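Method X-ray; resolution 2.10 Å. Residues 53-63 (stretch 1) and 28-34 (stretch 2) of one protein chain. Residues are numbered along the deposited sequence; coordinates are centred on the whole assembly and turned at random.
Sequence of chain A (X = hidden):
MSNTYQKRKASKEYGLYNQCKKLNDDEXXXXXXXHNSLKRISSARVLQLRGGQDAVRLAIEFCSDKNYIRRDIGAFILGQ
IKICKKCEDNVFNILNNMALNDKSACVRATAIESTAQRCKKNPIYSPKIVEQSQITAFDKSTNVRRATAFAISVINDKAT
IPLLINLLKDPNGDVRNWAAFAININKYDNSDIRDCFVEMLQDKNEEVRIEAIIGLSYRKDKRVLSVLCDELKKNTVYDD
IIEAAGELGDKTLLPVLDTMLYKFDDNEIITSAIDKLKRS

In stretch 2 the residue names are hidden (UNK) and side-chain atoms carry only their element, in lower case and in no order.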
# COMPACT_ATOMS: atom_id res chain seq x y z
N GLN A 53 7.14 27.09 -10.02
CA GLN A 53 7.35 26.84 -11.45
C GLN A 53 8.75 26.39 -11.82
O GLN A 53 8.92 25.49 -12.63
CB GLN A 53 6.99 28.08 -12.28
CG GLN A 53 7.26 27.93 -13.78
CD GLN A 53 6.45 26.80 -14.44
OE1 GLN A 53 6.65 26.48 -15.62
NE2 GLN A 53 5.52 26.21 -13.69
N ASP A 54 9.77 27.03 -11.26
CA ASP A 54 11.12 26.62 -11.57
C ASP A 54 11.32 25.16 -11.15
O ASP A 54 11.95 24.40 -11.87
CB ASP A 54 12.17 27.51 -10.87
CG ASP A 54 12.16 28.94 -11.37
OD1 ASP A 54 11.41 29.23 -12.34
OD2 ASP A 54 12.89 29.79 -10.79
N ALA A 55 10.78 24.76 -10.01
CA ALA A 55 10.97 23.36 -9.61
C ALA A 55 10.15 22.43 -10.52
O ALA A 55 10.62 21.38 -10.92
CB ALA A 55 10.61 23.16 -8.15
N VAL A 56 8.93 22.82 -10.87
CA VAL A 56 8.12 21.97 -11.75
C VAL A 56 8.83 21.73 -13.09
O VAL A 56 8.99 20.58 -13.55
CB VAL A 56 6.75 22.62 -12.04
CG1 VAL A 56 5.96 21.76 -13.04
CG2 VAL A 56 5.99 22.80 -10.73
N ARG A 57 9.28 22.82 -13.73
CA ARG A 57 9.97 22.69 -15.03
C ARG A 57 11.19 21.79 -14.96
O ARG A 57 11.37 20.91 -15.79
CB ARG A 57 10.36 24.07 -15.58
CG ARG A 57 9.18 24.86 -16.14
CD ARG A 57 9.60 26.20 -16.77
NE ARG A 57 10.50 26.04 -17.92
CZ ARG A 57 11.83 25.84 -17.84
NH1 ARG A 57 12.43 25.79 -16.65
NH2 ARG A 57 12.55 25.69 -18.95
N LEU A 58 12.03 22.02 -13.98
CA LEU A 58 13.22 21.23 -13.82
C LEU A 58 12.85 19.75 -13.64
O LEU A 58 13.52 18.86 -14.17
CB LEU A 58 14.00 21.75 -12.62
CG LEU A 58 15.42 21.26 -12.34
CD1 LEU A 58 15.38 19.85 -11.76
CD2 LEU A 58 16.26 21.33 -13.64
N ALA A 59 11.78 19.49 -12.89
CA ALA A 59 11.35 18.10 -12.66
C ALA A 59 10.95 17.44 -13.98
O ALA A 59 11.31 16.29 -14.26
CB ALA A 59 10.19 18.07 -11.66
N ILE A 60 10.19 18.18 -14.78
CA ILE A 60 9.76 17.73 -16.09
C ILE A 60 11.00 17.44 -16.94
O ILE A 60 11.16 16.33 -17.45
CB ILE A 60 8.87 18.79 -16.75
CG1 ILE A 60 7.50 18.78 -16.06
CG2 ILE A 60 8.78 18.54 -18.29
CD1 ILE A 60 6.64 20.01 -16.37
N GLU A 61 11.91 18.40 -17.05
CA GLU A 61 13.11 18.13 -17.84
C GLU A 61 13.83 16.88 -17.34
O GLU A 61 14.23 16.03 -18.15
CB GLU A 61 14.07 19.31 -17.80
CG GLU A 61 13.49 20.58 -18.33
CD GLU A 61 14.48 21.71 -18.26
OE1 GLU A 61 14.09 22.85 -18.57
OE2 GLU A 61 15.66 21.45 -17.91
N PHE A 62 14.00 16.77 -16.02
CA PHE A 62 14.65 15.60 -15.45
C PHE A 62 13.95 14.33 -15.92
O PHE A 62 14.58 13.28 -16.03
CB PHE A 62 14.62 15.62 -13.92
CG PHE A 62 15.85 16.21 -13.30
CD1 PHE A 62 16.52 17.26 -13.93
CD2 PHE A 62 16.32 15.75 -12.08
CE1 PHE A 62 17.65 17.83 -13.36
CE2 PHE A 62 17.45 16.32 -11.49
CZ PHE A 62 18.12 17.36 -12.14
N CYS A 63 12.65 14.44 -16.16
CA CYS A 63 11.90 13.29 -16.62
C CYS A 63 12.42 12.75 -17.94
O CYS A 63 12.20 11.59 -18.25
CB CYS A 63 10.42 13.65 -16.72
SG CYS A 63 9.61 13.47 -15.12
N UNK A 28 19.01 23.30 -3.70
CA UNK A 28 18.25 22.07 -3.64
C UNK A 28 18.37 21.34 -4.97
O UNK A 28 18.63 20.13 -5.01
c UNK A 28 17.01 22.07 -0.87
c UNK A 28 15.08 23.31 -1.83
c UNK A 28 16.78 22.37 -3.34
c UNK A 28 16.54 23.00 -1.97
N UNK A 29 18.23 22.09 -6.06
CA UNK A 29 18.36 21.52 -7.39
C UNK A 29 19.68 20.78 -7.52
O UNK A 29 19.75 19.68 -8.05
c UNK A 29 16.96 23.32 -8.49
c UNK A 29 15.67 25.32 -8.94
c UNK A 29 15.78 22.65 -8.22
c UNK A 29 14.54 23.30 -8.31
c UNK A 29 16.90 24.66 -8.85
c UNK A 29 18.28 22.61 -8.45
c UNK A 29 14.48 24.64 -8.67
N UNK A 30 20.75 21.39 -7.05
CA UNK A 30 22.04 20.74 -7.16
C UNK A 30 22.05 19.44 -6.34
O UNK A 30 22.54 18.41 -6.80
n UNK A 30 25.75 24.67 -3.71
c UNK A 30 25.68 23.35 -3.88
c UNK A 30 23.14 21.71 -6.71
c UNK A 30 24.52 21.12 -6.68
c UNK A 30 25.16 21.40 -5.32
n UNK A 30 25.26 22.84 -5.03
n UNK A 30 26.05 22.54 -2.89
N UNK A 31 21.48 19.49 -5.14
CA UNK A 31 21.43 18.32 -4.26
C UNK A 31 20.70 17.14 -4.90
O UNK A 31 20.90 15.98 -4.49
c UNK A 31 21.74 18.97 -1.74
c UNK A 31 21.06 19.92 -0.75
c UNK A 31 23.05 19.56 -2.23
c UNK A 31 20.79 18.69 -2.92
N UNK A 32 19.86 17.40 -5.90
CA UNK A 32 19.16 16.31 -6.55
C UNK A 32 20.16 15.37 -7.21
O UNK A 32 19.85 14.21 -7.44
c UNK A 32 17.09 17.74 -7.04
c UNK A 32 16.24 18.24 -8.19
c UNK A 32 16.24 17.00 -5.99
c UNK A 32 18.17 16.82 -7.59
N UNK A 33 21.35 15.89 -7.50
CA UNK A 33 22.40 15.11 -8.15
C UNK A 33 23.46 14.61 -7.19
O UNK A 33 24.55 14.24 -7.61
c UNK A 33 22.19 16.26 -10.35
o UNK A 33 22.37 17.34 -10.95
o UNK A 33 21.31 15.44 -10.65
c UNK A 33 23.10 15.92 -9.22
N UNK A 34 23.15 14.62 -5.90
CA UNK A 34 24.10 14.17 -4.91
C UNK A 34 24.27 12.65 -5.04
O UNK A 34 23.39 11.98 -5.57
c UNK A 34 23.59 14.53 -3.52
c UNK A 34 24.64 14.42 -2.46
o UNK A 34 25.37 15.42 -2.25
o UNK A 34 24.76 13.34 -1.85

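Position 28 carries four side-chain carbons, forked at the second, and no polar atom. The side chain is out of reach of stretch 1, yet the residue is buried. The fork after a CH2 group identifies leucine, L28, an apolar side chain that suits a buried site on a helix.

At position 29 one carbon leads to a ring of six carbons with no oxygen attached, and the ring packs on D54, A55 and L58. This makes it phenylalanine, F29. Its CA-to-CB bond points sideways to stretch 1, but chi1 in the m well (-64°) brings the ring closer. F29 CE1 lies 3.8 Å from CA of A55 and 3.9 Å from CB of A55, while F29 CZ reaches to 4.1 Å from C of D54. F29 CD1 is 4.4 Å from CG of L58. The small side chain of A55 lets the ring approach the helix backbone itself.

Position 30 has three carbons, a nitrogen, then a carbon bearing two more nitrogens: the guanidinium group of arginine, R30. Its CA-to-CB bond points away from stretch 1, and the charged chain is exposed, where water can solvate it.

Position 31 again shows four carbons forked at the second, and it is out of reach of stretch 1, so it is leucine, L31. An apolar chain is acceptable at a site that is only partly exposed, and the turn that begins here is made by the backbone, which makes no demand on this side chain. The carbonyl O of L31 accepts a 3.0 Å bond from N of position 34, closing a type I turn.

Position 32 has the same forked set of four carbons, with its CA-to-CB bond pointing toward stretch 1, and the chain meets L58 and F62. This is leucine, L32, buried, with L32 CD1 4.0 Å from CD1 of L58 and L32 CB 4.0 Å from CE2 of F62. A branched apolar chain can meet both neighbours without leaving a polar group unpaired.

Position 33 has two carbons, the second carrying two oxygens, one of which comes near F62: a carboxylate on a single CH2, hence aspartate, D33. D33 OD1 lies 4.0 Å from CZ of F62, a van der Waals approach; both carboxylate oxygens are hydrogen-bonded elsewhere in the structure, which helps to offset the cost of placing charge beside an aromatic ring.

Position 34 shows the same atoms, out of reach of stretch 1, and is D34, partly exposed, as suits a charged residue at the end of the turn.

The contact is essentially apolar, burying 256 Å², both sides summed, with no hydrogen bond across it. A55, L58 and F62 follow one another at helical spacings of three and four, forming a stripe that meets F29 and L32. F29 and F62 contribute the largest covered areas, and L58 touches both F29 and L32, linking the two parts of the interface.

Stretch 2, residues 28-34: LFRLLDD
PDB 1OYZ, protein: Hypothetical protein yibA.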